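Local coordinates for serine protease MT3772 (Mycobacterium tuberculosis, PDB 3K6Y), which acts as a membrane-linked serine protease of the S1C family, and is probably needed by the bacterium to withstand acid and oxidative stress, at residues Glu123-Gly128 / Gln193-Val198; Val132-Gly135 / Asn141-Ala144; Arg148-Ile153 / Ala206-Val211. All coordinates share one frame; numbering follows the deposited sequence.

Contact 1: residues Glu123-Gly128 / Gln193-Val198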
ATOM      1  N   GLU A 123      17.166 -23.088  15.086  1.00 28.17           N
ATOM      2  CA  GLU A 123      17.903 -23.680  13.958  1.00 29.04           C
ATOM      3  C   GLU A 123      16.987 -24.117  12.814  1.00 29.46           C
ATOM      4  O   GLU A 123      15.821 -24.443  13.050  1.00 29.20           O
ATOM      5  CB  GLU A 123      18.754 -24.874  14.418  1.00 29.97           C
ATOM      6  CG  GLU A 123      19.953 -24.531  15.317  1.00 33.87           C
ATOM      7  CD  GLU A 123      20.917 -23.509  14.709  1.00 24.17           C
ATOM      8  OE1 GLU A 123      21.328 -23.668  13.532  1.00 38.42           O
ATOM      9  OE2 GLU A 123      21.275 -22.541  15.420  1.00 46.35           O
ATOM     10  N   PRO A 124      17.512 -24.132  11.575  1.00 29.68           N
ATOM     11  CA  PRO A 124      16.716 -24.550  10.417  1.00 29.34           C
ATOM     12  C   PRO A 124      16.275 -26.011  10.477  1.00 28.78           C
ATOM     13  O   PRO A 124      16.945 -26.841  11.105  1.00 29.24           O
ATOM     14  CB  PRO A 124      17.669 -24.328   9.232  1.00 29.77           C
ATOM     15  CG  PRO A 124      19.031 -24.342   9.829  1.00 30.54           C
ATOM     16  CD  PRO A 124      18.881 -23.741  11.183  1.00 30.13           C
ATOM     17  N   ALA A 125      15.154 -26.311   9.821  1.00 27.33           N
ATOM     18  CA  ALA A 125      14.638 -27.668   9.710  1.00 26.63           C
ATOM     19  C   ALA A 125      15.371 -28.414   8.603  1.00 26.68           C
ATOM     20  O   ALA A 125      15.913 -27.796   7.686  1.00 27.18           O
ATOM     21  CB  ALA A 125      13.148 -27.644   9.422  1.00 26.68           C
ATOM     22  N   LYS A 126      15.363 -29.738   8.697  1.00 26.26           N
ATOM     23  CA  LYS A 126      16.080 -30.589   7.754  1.00 25.92           C
ATOM     24  C   LYS A 126      15.121 -31.340   6.844  1.00 24.63           C
ATOM     25  O   LYS A 126      13.999 -31.666   7.234  1.00 23.54           O
ATOM     26  CB  LYS A 126      16.981 -31.578   8.500  1.00 26.60           C
ATOM     27  CG  LYS A 126      18.216 -30.941   9.120  1.00 28.51           C
ATOM     28  CD  LYS A 126      19.149 -31.992   9.699  1.00 32.80           C
ATOM     29  CE  LYS A 126      20.397 -31.347  10.288  1.00 29.57           C
ATOM     30  NZ  LYS A 126      21.345 -32.366  10.825  1.00 40.56           N
ATOM     31  N   THR A 127      15.585 -31.639   5.633  1.00 24.01           N
ATOM     32  CA  THR A 127      14.807 -32.424   4.682  1.00 23.57           C
ATOM     33  C   THR A 127      14.244 -33.673   5.349  1.00 22.76           C
ATOM     34  O   THR A 127      14.972 -34.382   6.057  1.00 22.99           O
ATOM     35  CB  THR A 127      15.667 -32.835   3.461  1.00 23.94           C
ATOM     36  OG1 THR A 127      16.074 -31.668   2.732  1.00 25.89           O
ATOM     37  CG2 THR A 127      14.892 -33.751   2.541  1.00 23.80           C
ATOM     38  N   GLY A 128      12.964 -33.942   5.117  1.00 22.20           N
ATOM     39  CA  GLY A 128      12.283 -35.107   5.663  1.00 21.12           C
ATOM     40  C   GLY A 128      11.672 -34.987   7.049  1.00 20.75           C
ATOM     41  O   GLY A 128      10.972 -35.897   7.484  1.00 21.13           O
ATOM     42  N   GLN A 193       7.699 -25.270  18.317  1.00 15.55           N
ATOM     43  CA  GLN A 193       8.328 -24.014  17.946  1.00 15.64           C
ATOM     44  C   GLN A 193       8.038 -23.713  16.489  1.00 14.44           C
ATOM     45  O   GLN A 193       7.779 -24.618  15.679  1.00 14.41           O
ATOM     46  CB  GLN A 193       9.827 -24.057  18.212  1.00 16.20           C
ATOM     47  CG  GLN A 193      10.131 -24.311  19.697  1.00 19.77           C
ATOM     48  CD  GLN A 193      11.530 -23.914  20.115  1.00 25.10           C
ATOM     49  OE1 GLN A 193      12.501 -24.192  19.421  1.00 26.55           O
ATOM     50  NE2 GLN A 193      11.638 -23.256  21.267  1.00 27.85           N
ATOM     51  N   VAL A 194       8.117 -22.431  16.155  1.00 13.32           N
ATOM     52  CA  VAL A 194       7.736 -21.993  14.826  1.00 12.52           C
ATOM     53  C   VAL A 194       8.943 -22.013  13.886  1.00 13.09           C
ATOM     54  O   VAL A 194       9.942 -21.299  14.085  1.00 14.05           O
ATOM     55  CB  VAL A 194       7.109 -20.592  14.873  1.00 12.37           C
ATOM     56  CG1 VAL A 194       6.694 -20.143  13.475  1.00 12.60           C
ATOM     57  CG2 VAL A 194       5.872 -20.585  15.774  1.00 12.82           C
ATOM     58  N   LEU A 195       8.811 -22.804  12.825  1.00 13.12           N
ATOM     59  CA  LEU A 195       9.838 -22.880  11.796  1.00 14.46           C
ATOM     60  C   LEU A 195       9.674 -21.814  10.732  1.00 13.83           C
ATOM     61  O   LEU A 195      10.639 -21.459  10.051  1.00 14.66           O
ATOM     62  CB  LEU A 195       9.810 -24.250  11.119  1.00 15.05           C
ATOM     63  CG  LEU A 195      10.276 -25.430  11.969  1.00 16.90           C
ATOM     64  CD1 LEU A 195       9.903 -26.737  11.297  1.00 18.33           C
ATOM     65  CD2 LEU A 195      11.782 -25.356  12.194  1.00 19.92           C
ATOM     66  N   GLY A 196       8.448 -21.329  10.557  1.00 13.16           N
ATOM     67  CA  GLY A 196       8.190 -20.305   9.563  1.00 12.75           C
ATOM     68  C   GLY A 196       6.715 -20.031   9.422  1.00 12.32           C
ATOM     69  O   GLY A 196       5.904 -20.546  10.206  1.00 11.80           O
ATOM     70  N   VAL A 197       6.393 -19.214   8.418  1.00 11.52           N
ATOM     71  CA  VAL A 197       5.035 -18.742   8.186  1.00 11.47           C
ATOM     72  C   VAL A 197       4.554 -19.284   6.841  1.00 10.81           C
ATOM     73  O   VAL A 197       5.140 -18.997   5.803  1.00 11.14           O
ATOM     74  CB  VAL A 197       4.985 -17.192   8.172  1.00 11.16           C
ATOM     75  CG1 VAL A 197       3.539 -16.709   8.027  1.00 12.60           C
ATOM     76  CG2 VAL A 197       5.629 -16.634   9.434  1.00 12.59           C
ATOM     77  N   VAL A 198       3.498 -20.085   6.883  1.00 11.25           N
ATOM     78  CA  VAL A 198       2.954 -20.713   5.682  1.00 12.67           C
ATOM     79  C   VAL A 198       2.309 -19.623   4.826  1.00 12.92           C
ATOM     80  O   VAL A 198       1.496 -18.870   5.346  1.00 14.05           O
ATOM     81  CB  VAL A 198       1.878 -21.751   6.093  1.00 14.06           C
ATOM     82  CG1 VAL A 198       1.258 -22.400   4.853  1.00 16.64           C
ATOM     83  CG2 VAL A 198       2.490 -22.816   7.011  1.00 16.05           C
TER
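Ala125 and Leu195 bring the two segments closest, with 7.1 Å between Ala125 CA and Leu195 CA, too far for the two backbones to pair as neighbouring strands. Residues 123-128 have no regular secondary structure; they belong to the connection that leaves strand 105-109 of the first barrel and enters strand 130-135 of the second. Residues 193-198 run into strand 194-201, where Leu195 and Gly196 both face Leu187 in a classic beta bulge. The helix-like backbone angles of Leu195 (phi -87°, psi -25°) fit the first position of such a bulge.

The side chains close the remaining gap. Ala125 directs its methyl at the strand, whereas Leu195 reaches it with the fork at its tip. Torsion about the first side-chain bond sets CG opposite the carbonyl carbon (chi1 -70°), and both methyls then meet the same carbon: Leu195 CD2 lies 3.8 Å from Ala125 CB, and Leu195 CD1 lies 3.9 Å from Ala125 CB. The alanine methyl is thus straddled by the leucine fork. Glu123 adds only its backbone, Glu123 O standing 4.2 Å from Leu195 CD2, while its CB points away from the strand. Leu195 also packs on Val131 and Leu187, and Ala125 N is hydrogen-bonded to the hydroxyl of Tyr172.

Only 97 Å² is buried, both sides summed. The touching atoms are almost all methyls, and the segments share no polar bond, so their mutual hold is dispersion and the hydrophobic effect, which seat the interdomain connection on the second barrel through one small apolar residue.

Contact 2: residues Val132-Gly135 / Asn141-Ala144; sequences VVLG and NFTA
Val132 meets Ala144 side chain to side chain, Val132 CG1 lying 3.9 Å from Ala144 CB, within a beta hairpin in which strands 130-135 and 143-157 open the second barrel of the chymotrypsin-like fold. The segments run 164° apart, the antiparallel sense expected of a hairpin. Val132 also packs on Ile188 of strand 186-188 and shares a backbone hydrogen bond with it.

Val133 takes part through its carbonyl: Val133 O stands 3.5 Å from Ala144 CA in a CA-H...O contact. Its side chain touches Asp182, next to Ser183, the predicted nucleophile of the charge-relay system, which places this strand of the hairpin close behind the active site.

Leu134 forms a non-hydrogen-bonded antiparallel pair with Ala144, the two side chains on one face of the sheet, where Leu134 CD2 comes to 3.8 Å of Ala144 CB. The same methyl lies 4.0 Å from Phe142 CZ, and the root of the side chain backs the ring as well, Leu134 CB being 4.0 Å from Phe142 CE2. With CG trans to the backbone N (chi1 176°), the phenyl group of Phe142 is carried back alongside the leucine, which it crosses at a slant, from beyond the end of the pairing. Helix 35-40 and Val44 pack on this face through Leu134 and Phe142.

Gly135 completes the register as a hydrogen-bonded pair with Thr143. Gly135 N donates to Thr143 O at 3.1 Å. The return bond is shorter: Thr143 N lies 2.8 Å from Gly135 O, and Phe142 CA directs its hydrogen at that same oxygen, Phe142 CA standing 3.5 Å from Gly135 O.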
ATOM      1  N   VAL A 132       4.095 -29.561  11.080  1.00 14.19           N
ATOM      2  CA  VAL A 132       2.652 -29.420  11.027  1.00 14.12           C
ATOM      3  C   VAL A 132       2.282 -27.999  10.633  1.00 13.17           C
ATOM      4  O   VAL A 132       2.797 -27.031  11.184  1.00 13.49           O
ATOM      5  CB  VAL A 132       1.953 -29.789  12.360  1.00 14.59           C
ATOM      6  CG1 VAL A 132       0.503 -30.082  12.117  1.00 15.90           C
ATOM      7  CG2 VAL A 132       2.639 -30.983  13.058  1.00 17.53           C
ATOM      8  N   VAL A 133       1.381 -27.885   9.666  1.00 12.75           N
ATOM      9  CA  VAL A 133       0.788 -26.609   9.280  1.00 13.32           C
ATOM     10  C   VAL A 133      -0.452 -26.390  10.142  1.00 13.34           C
ATOM     11  O   VAL A 133      -1.318 -27.259  10.203  1.00 14.07           O
ATOM     12  CB  VAL A 133       0.398 -26.627   7.768  1.00 13.70           C
ATOM     13  CG1 VAL A 133      -0.539 -25.458   7.385  1.00 15.16           C
ATOM     14  CG2 VAL A 133       1.642 -26.644   6.913  1.00 15.29           C
ATOM     15  N   LEU A 134      -0.529 -25.258  10.830  1.00 12.34           N
ATOM     16  CA  LEU A 134      -1.691 -24.975  11.679  1.00 12.32           C
ATOM     17  C   LEU A 134      -2.445 -23.771  11.141  1.00 12.08           C
ATOM     18  O   LEU A 134      -1.847 -22.714  10.921  1.00 11.88           O
ATOM     19  CB  LEU A 134      -1.255 -24.702  13.121  1.00 13.08           C
ATOM     20  CG  LEU A 134      -0.383 -25.774  13.764  1.00 14.16           C
ATOM     21  CD1 LEU A 134      -0.051 -25.334  15.189  1.00 14.27           C
ATOM     22  CD2 LEU A 134      -1.084 -27.117  13.762  1.00 15.76           C
ATOM     23  N   GLY A 135      -3.757 -23.902  10.978  1.00 12.06           N
ATOM     24  CA  GLY A 135      -4.506 -22.765  10.468  1.00 13.30           C
ATOM     25  C   GLY A 135      -5.988 -22.998  10.374  1.00 12.61           C
ATOM     26  O   GLY A 135      -6.523 -23.947  10.957  1.00 12.74           O
ATOM     27  N   ASN A 141     -13.049 -24.084  11.013  1.00 19.06           N
ATOM     28  CA  ASN A 141     -12.457 -24.579  12.236  1.00 19.48           C
ATOM     29  C   ASN A 141     -10.956 -24.737  12.149  1.00 17.90           C
ATOM     30  O   ASN A 141     -10.401 -24.998  11.082  1.00 17.35           O
ATOM     31  CB  ASN A 141     -13.086 -25.932  12.601  1.00 21.12           C
ATOM     32  CG  ASN A 141     -14.520 -25.806  13.093  1.00 25.48           C
ATOM     33  OD1 ASN A 141     -14.975 -24.719  13.462  1.00 28.47           O
ATOM     34  ND2 ASN A 141     -15.229 -26.927  13.121  1.00 29.93           N
ATOM     35  N   PHE A 142     -10.303 -24.594  13.299  1.00 16.43           N
ATOM     36  CA  PHE A 142      -8.883 -24.876  13.412  1.00 15.92           C
ATOM     37  C   PHE A 142      -8.557 -26.265  12.863  1.00 15.52           C
ATOM     38  O   PHE A 142      -9.261 -27.236  13.191  1.00 16.65           O
ATOM     39  CB  PHE A 142      -8.448 -24.765  14.886  1.00 15.86           C
ATOM     40  CG  PHE A 142      -7.015 -25.131  15.121  1.00 15.66           C
ATOM     41  CD1 PHE A 142      -6.679 -26.414  15.554  1.00 16.34           C
ATOM     42  CD2 PHE A 142      -5.993 -24.207  14.903  1.00 14.94           C
ATOM     43  CE1 PHE A 142      -5.359 -26.765  15.786  1.00 17.60           C
ATOM     44  CE2 PHE A 142      -4.670 -24.564  15.129  1.00 16.11           C
ATOM     45  CZ  PHE A 142      -4.361 -25.840  15.579  1.00 16.85           C
ATOM     46  N   THR A 143      -7.498 -26.362  12.052  1.00 14.75           N
ATOM     47  CA  THR A 143      -7.101 -27.609  11.395  1.00 15.80           C
ATOM     48  C   THR A 143      -5.590 -27.745  11.416  1.00 14.96           C
ATOM     49  O   THR A 143      -4.868 -26.800  11.068  1.00 15.39           O
ATOM     50  CB  THR A 143      -7.599 -27.623   9.924  1.00 16.60           C
ATOM     51  OG1 THR A 143      -9.022 -27.426   9.916  1.00 18.14           O
ATOM     52  CG2 THR A 143      -7.217 -28.927   9.201  1.00 17.84           C
ATOM     53  N   ALA A 144      -5.115 -28.917  11.840  1.00 14.63           N
ATOM     54  CA  ALA A 144      -3.714 -29.277  11.734  1.00 14.47           C
ATOM     55  C   ALA A 144      -3.526 -30.093  10.470  1.00 14.78           C
ATOM     56  O   ALA A 144      -4.210 -31.107  10.273  1.00 16.81           O
ATOM     57  CB  ALA A 144      -3.275 -30.088  12.949  1.00 15.12           C
TER

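Contact 3: residues Arg148-Ile153 / Ala206-Val211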
ATOM      1  N   ARG A 148       5.744 -32.417   5.690  1.00 16.72           N
ATOM      2  CA  ARG A 148       7.106 -32.899   5.725  1.00 17.16           C
ATOM      3  C   ARG A 148       7.995 -31.897   5.016  1.00 17.30           C
ATOM      4  O   ARG A 148       7.660 -31.435   3.922  1.00 17.32           O
ATOM      5  CB  ARG A 148       7.222 -34.305   5.108  1.00 17.37           C
ATOM      6  CG  ARG A 148       8.587 -34.923   5.321  1.00 18.19           C
ATOM      7  CD  ARG A 148       8.738 -36.383   4.802  1.00 18.80           C
ATOM      8  NE  ARG A 148       7.692 -37.269   5.311  1.00 19.76           N
ATOM      9  CZ  ARG A 148       7.687 -37.829   6.523  1.00 20.76           C
ATOM     10  NH1 ARG A 148       8.673 -37.599   7.386  1.00 22.11           N
ATOM     11  NH2 ARG A 148       6.677 -38.606   6.867  1.00 21.58           N
ATOM     12  N   ILE A 149       9.131 -31.567   5.610  1.00 17.29           N
ATOM     13  CA  ILE A 149      10.064 -30.635   4.989  1.00 17.72           C
ATOM     14  C   ILE A 149      10.653 -31.254   3.727  1.00 17.54           C
ATOM     15  O   ILE A 149      11.121 -32.404   3.752  1.00 18.56           O
ATOM     16  CB  ILE A 149      11.237 -30.254   5.930  1.00 17.39           C
ATOM     17  CG1 ILE A 149      10.737 -29.546   7.202  1.00 18.00           C
ATOM     18  CG2 ILE A 149      12.280 -29.399   5.215  1.00 18.40           C
ATOM     19  CD1 ILE A 149      10.158 -28.127   6.960  1.00 18.34           C
ATOM     20  N   ARG A 150      10.656 -30.497   2.624  1.00 17.34           N
ATOM     21  CA  ARG A 150      11.428 -30.896   1.439  1.00 18.84           C
ATOM     22  C   ARG A 150      12.812 -30.271   1.471  1.00 20.13           C
ATOM     23  O   ARG A 150      13.804 -30.990   1.432  1.00 21.99           O
ATOM     24  CB  ARG A 150      10.711 -30.516   0.140  1.00 18.01           C
ATOM     25  CG  ARG A 150       9.366 -31.151  -0.073  1.00 17.50           C
ATOM     26  CD  ARG A 150       8.850 -30.725  -1.431  1.00 18.03           C
ATOM     27  NE  ARG A 150       7.491 -31.153  -1.699  1.00 18.50           N
ATOM     28  CZ  ARG A 150       7.145 -32.362  -2.148  1.00 19.29           C
ATOM     29  NH1 ARG A 150       8.069 -33.299  -2.325  1.00 20.11           N
ATOM     30  NH2 ARG A 150       5.883 -32.647  -2.399  1.00 18.37           N
ATOM     31  N   GLU A 151      12.898 -28.945   1.523  1.00 20.82           N
ATOM     32  CA  GLU A 151      14.165 -28.259   1.340  1.00 22.72           C
ATOM     33  C   GLU A 151      14.046 -26.803   1.768  1.00 22.05           C
ATOM     34  O   GLU A 151      12.983 -26.209   1.604  1.00 22.43           O
ATOM     35  CB  GLU A 151      14.520 -28.312  -0.156  1.00 23.58           C
ATOM     36  CG  GLU A 151      15.913 -27.887  -0.547  1.00 26.10           C
ATOM     37  CD  GLU A 151      16.134 -27.943  -2.062  1.00 25.95           C
ATOM     38  OE1 GLU A 151      15.146 -28.050  -2.834  1.00 27.83           O
ATOM     39  OE2 GLU A 151      17.307 -27.867  -2.481  1.00 31.16           O
ATOM     40  N   ALA A 152      15.126 -26.235   2.297  1.00 22.08           N
ATOM     41  CA  ALA A 152      15.252 -24.775   2.427  1.00 22.28           C
ATOM     42  C   ALA A 152      15.850 -24.254   1.117  1.00 22.61           C
ATOM     43  O   ALA A 152      16.887 -24.749   0.673  1.00 22.70           O
ATOM     44  CB  ALA A 152      16.144 -24.415   3.606  1.00 23.22           C
ATOM     45  N   ILE A 153      15.187 -23.286   0.488  1.00 22.20           N
ATOM     46  CA  ILE A 153      15.623 -22.729  -0.805  1.00 22.78           C
ATOM     47  C   ILE A 153      15.567 -21.203  -0.767  1.00 21.87           C
ATOM     48  O   ILE A 153      14.877 -20.638   0.074  1.00 20.93           O
ATOM     49  CB  ILE A 153      14.744 -23.223  -1.999  1.00 23.32           C
ATOM     50  CG1 ILE A 153      13.277 -22.808  -1.838  1.00 24.68           C
ATOM     51  CG2 ILE A 153      14.866 -24.731  -2.188  1.00 24.97           C
ATOM     52  CD1 ILE A 153      12.458 -22.835  -3.130  1.00 25.01           C
ATOM     53  N   ALA A 206       1.060 -30.222  -7.144  1.00 33.76           N
ATOM     54  CA  ALA A 206      -0.047 -30.273  -6.225  1.00 32.11           C
ATOM     55  C   ALA A 206       0.316 -30.298  -4.746  1.00 30.76           C
ATOM     56  O   ALA A 206      -0.073 -29.378  -4.081  1.00 31.11           O
ATOM     57  CB  ALA A 206      -1.060 -31.339  -6.570  1.00 33.12           C
ATOM     58  N   GLU A 207       1.049 -31.296  -4.260  1.00 27.70           N
ATOM     59  CA  GLU A 207       1.295 -31.477  -2.811  1.00 25.27           C
ATOM     60  C   GLU A 207       2.505 -30.728  -2.290  1.00 22.43           C
ATOM     61  O   GLU A 207       3.264 -31.245  -1.535  1.00 20.68           O
ATOM     62  CB  GLU A 207       1.449 -32.975  -2.487  1.00 26.15           C
ATOM     63  CG  GLU A 207       0.709 -33.463  -1.246  1.00 28.07           C
ATOM     64  CD  GLU A 207       0.942 -34.972  -0.949  1.00 29.32           C
ATOM     65  OE1 GLU A 207       0.837 -35.740  -1.901  1.00 31.50           O
ATOM     66  OE2 GLU A 207       1.234 -35.318   0.195  1.00 29.51           O
ATOM     67  N   THR A 208       2.647 -29.475  -2.673  1.00 19.58           N
ATOM     68  CA  THR A 208       3.793 -28.678  -2.254  1.00 18.70           C
ATOM     69  C   THR A 208       3.317 -27.354  -1.708  1.00 17.45           C
ATOM     70  O   THR A 208       2.505 -26.655  -2.321  1.00 17.95           O
ATOM     71  CB  THR A 208       4.811 -28.474  -3.385  1.00 18.89           C
ATOM     72  OG1 THR A 208       5.419 -29.739  -3.661  1.00 20.93           O
ATOM     73  CG2 THR A 208       5.925 -27.525  -2.990  1.00 19.68           C
ATOM     74  N   GLY A 209       3.814 -27.045  -0.521  1.00 15.90           N
ATOM     75  CA  GLY A 209       3.543 -25.754   0.106  1.00 15.49           C
ATOM     76  C   GLY A 209       4.811 -24.945   0.251  1.00 14.96           C
ATOM     77  O   GLY A 209       5.928 -25.485   0.189  1.00 15.01           O
ATOM     78  N   PHE A 210       4.621 -23.645   0.491  1.00 13.69           N
ATOM     79  CA  PHE A 210       5.719 -22.705   0.633  1.00 14.05           C
ATOM     80  C   PHE A 210       5.580 -21.980   1.956  1.00 13.23           C
ATOM     81  O   PHE A 210       4.471 -21.547   2.329  1.00 13.36           O
ATOM     82  CB  PHE A 210       5.697 -21.662  -0.476  1.00 14.86           C
ATOM     83  CG  PHE A 210       5.993 -22.225  -1.833  1.00 17.45           C
ATOM     84  CD1 PHE A 210       7.306 -22.377  -2.252  1.00 18.87           C
ATOM     85  CD2 PHE A 210       4.965 -22.652  -2.656  1.00 20.78           C
ATOM     86  CE1 PHE A 210       7.600 -22.909  -3.511  1.00 21.58           C
ATOM     87  CE2 PHE A 210       5.244 -23.194  -3.925  1.00 22.04           C
ATOM     88  CZ  PHE A 210       6.565 -23.330  -4.335  1.00 22.71           C
ATOM     89  N   VAL A 211       6.705 -21.872   2.664  1.00 12.82           N
ATOM     90  CA  VAL A 211       6.760 -21.346   4.026  1.00 12.56           C
ATOM     91  C   VAL A 211       7.914 -20.362   4.143  1.00 12.50           C
ATOM     92  O   VAL A 211       9.057 -20.711   3.814  1.00 13.55           O
ATOM     93  CB  VAL A 211       6.971 -22.508   5.025  1.00 12.93           C
ATOM     94  CG1 VAL A 211       7.021 -21.994   6.456  1.00 13.54           C
ATOM     95  CG2 VAL A 211       5.884 -23.561   4.864  1.00 14.16           C
TER
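Arg150 reaches Glu207 and Thr208 with its side chain alone, for Arg150 CA and Thr208 CA are 8.8 Å apart and strand 167-175 runs between strands 143-157 and 208-213 in the second barrel. Arg150 begins a classic beta bulge, it and Glu151 both facing Thr173 on that middle strand. Its CB points toward 206-211, and chi1 of -61° puts CG opposite the carbonyl carbon. From there CG, CD and NE continue fully extended, spanning the gap.

The arginine side chain crosses that of Thr208 at about a right angle, bringing NE beside the hydroxyl: Arg150 NE is 3.2 Å from Thr208 OG1 and 4.2 Å from Thr208 CG2. The hydrogen bond of NE to Ile174 O is weak. Beyond CZ, NH1 is hydrogen-bonded to Ile22 O in the N-terminal extension, and NH2 donates to Glu207, with Arg150 NH2 3.1 Å from Glu207 O and an N-H...O angle of 154°. The acceptor lies near the guanidinium plane, yet the donor sits 56° out of the carbonyl plane, away from the usual lone-pair direction. The carboxylate of Glu207 is turned instead to a salt bridge with Arg175.

A buried guanidinium is therefore met mainly by neutral backbone carbonyls, whose dipoles would be expected to offset its positive charge while the bond from NH2 ties strand 143-157 to the turn that leads into strand 208-213.

Read from the N terminus, the chain opens contact 1 at 123-128 on leaving the first barrel, and the segments that follow lie on the second. Contact 2 closes first, as a local hairpin between 132-135 and 141-144, nested inside the long loop that contact 1 shuts at 193-198. Strand 143-157 then carries on to open contact 3 at 148-153, in series with contact 2. Because 206-211 comes after 193-198, contacts 1 and 3 cross. They also touch: Thr127 OG1 probably hydrogen-bonds to Arg150 O. Val133 and Val198 join contacts 1 and 2, tying the connecting loop to the hairpin and to strands 194-201 and 208-213 of the second barrel.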